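Local coordinates for protein pseudopodium-enriched atypical kinase 1 (PDB 6BHC) that is a pseudokinase that dimerises through its kinase fold, has an unusual catalytic cleft and probably acts as a signalling scaffold rather than an enzyme, at residues 158-161 with 162-165. The protein carries 1 engineered substitution. Residues are numbered along the deposited sequence; the frame is centred on the assembly and turned at random.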
loop_
_atom_site.group_PDB
_atom_site.type_symbol
_atom_site.label_atom_id
_atom_site.label_comp_id
_atom_site.label_asym_id
_atom_site.label_seq_id
_atom_site.Cartn_x
_atom_site.Cartn_y
_atom_site.Cartn_z
ATOM N N VAL A 158 -30.269 -2.659 13.334
ATOM C CA VAL A 158 -29.750 -3.965 13.719
ATOM C C VAL A 158 -30.896 -4.906 14.071
ATOM O O VAL A 158 -30.831 -6.107 13.784
ATOM C CB VAL A 158 -28.738 -3.825 14.872
ATOM C CG1 VAL A 158 -28.268 -5.195 15.338
ATOM C CG2 VAL A 158 -27.551 -2.990 14.425
ATOM N N ALA A 159 -31.972 -4.380 14.668
ATOM C CA ALA A 159 -33.150 -5.203 14.925
ATOM C C ALA A 159 -33.696 -5.805 13.636
ATOM O O ALA A 159 -34.063 -6.984 13.602
ATOM C CB ALA A 159 -34.227 -4.379 15.631
ATOM N N ASP A 160 -33.750 -5.013 12.561
ATOM C CA ASP A 160 -34.196 -5.543 11.276
ATOM C C ASP A 160 -33.218 -6.579 10.743
ATOM O O ASP A 160 -33.627 -7.604 10.184
ATOM C CB ASP A 160 -34.367 -4.409 10.265
ATOM C CG ASP A 160 -35.369 -3.364 10.714
ATOM O OD1 ASP A 160 -36.377 -3.731 11.356
ATOM O OD2 ASP A 160 -35.144 -2.170 10.422
ATOM N N PHE A 161 -31.918 -6.325 10.901
ATOM C CA PHE A 161 -30.908 -7.271 10.440
ATOM C C PHE A 161 -31.000 -8.585 11.204
ATOM O O PHE A 161 -30.955 -9.667 10.607
ATOM C CB PHE A 161 -29.519 -6.649 10.584
ATOM C CG PHE A 161 -28.393 -7.623 10.402
ATOM C CD1 PHE A 161 -28.022 -8.047 9.138
ATOM C CD2 PHE A 161 -27.694 -8.106 11.498
ATOM C CE1 PHE A 161 -26.983 -8.941 8.968
ATOM C CE2 PHE A 161 -26.654 -8.999 11.335
ATOM C CZ PHE A 161 -26.298 -9.417 10.070
ATOM N N VAL A 162 -31.136 -8.509 12.530
ATOM C CA VAL A 162 -31.245 -9.719 13.339
ATOM C C VAL A 162 -32.517 -10.484 12.988
ATOM O O VAL A 162 -32.514 -11.719 12.904
ATOM C CB VAL A 162 -31.183 -9.363 14.837
ATOM C CG1 VAL A 162 -31.527 -10.569 15.693
ATOM C CG2 VAL A 162 -29.800 -8.836 15.197
ATOM N N ARG A 163 -33.619 -9.763 12.760
ATOM C CA ARG A 163 -34.887 -10.418 12.447
ATOM C C ARG A 163 -34.816 -11.175 11.125
ATOM O O ARG A 163 -35.420 -12.245 10.987
ATOM C CB ARG A 163 -36.014 -9.384 12.413
ATOM C CG ARG A 163 -37.397 -9.977 12.177
ATOM C CD ARG A 163 -38.499 -8.925 12.262
ATOM N NE ARG A 163 -38.438 -7.956 11.169
ATOM C CZ ARG A 163 -38.008 -6.705 11.298
ATOM N NH1 ARG A 163 -37.598 -6.259 12.479
ATOM N NH2 ARG A 163 -37.990 -5.897 10.247
ATOM N N ASP A 164 -34.084 -10.646 10.148
ATOM C CA ASP A 164 -34.018 -11.242 8.820
ATOM C C ASP A 164 -32.880 -12.242 8.663
ATOM O O ASP A 164 -32.702 -12.784 7.566
ATOM C CB ASP A 164 -33.876 -10.146 7.758
ATOM C CG ASP A 164 -34.992 -9.123 7.824
ATOM O OD1 ASP A 164 -36.117 -9.493 8.218
ATOM O OD2 ASP A 164 -34.742 -7.948 7.482
ATOM N N SER A 165 -32.110 -12.504 9.721
ATOM C CA SER A 165 -30.931 -13.358 9.630
ATOM C C SER A 165 -31.058 -14.623 10.473
ATOM O O SER A 165 -30.042 -15.209 10.857
ATOM C CB SER A 165 -29.679 -12.581 10.038
ATOM O OG SER A 165 -29.459 -11.474 9.181
#
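Val158 opens the short helix 158-163 by accepting the backbone N-H of Val162 on its carbonyl, with Val162 N 2.7 Å from Val158 O. Beside this bond, Val158 CG1 lies 4.0 Å from Val162 CG2, and Val158 also packs on Leu209 and Leu211 of strand 209-212. Ala159 O takes the next helical bond, from Arg163 N. One turn ahead of Arg163, Asp160 runs alongside it, both side chains pointing the same way. Asp160 OD1 receives NH2 of Arg163 at 2.9 Å and NH1 of Arg163 at 3.0 Å, an end-on salt bridge to a single oxygen with the carboxylate and guanidinium planes 75° apart. The bend at chi3 (68°) folds the arginine back to this position, while Asp160 OD2 is hydrogen-bonded to Thr157 N just before the helix. Asp160 O accepts Asp164 N at 3.1 Å. This helix follows the hinge region of the kinase fold and belongs to the C-terminal lobe, packing against helix 173-194. Phe161 O accepts the hydroxyl of Ser165, OG to O 2.7 Å, and a weak extra bond from Asp164 N. With CG anti to the backbone nitrogen (chi1 168°), the Phe161 ring is set beside its own carbonyl carbon, near the hydroxyl bound to Phe161 O; Ser165 OG lies above one face, offset toward the rim, 3.5 Å from Phe161 CE1.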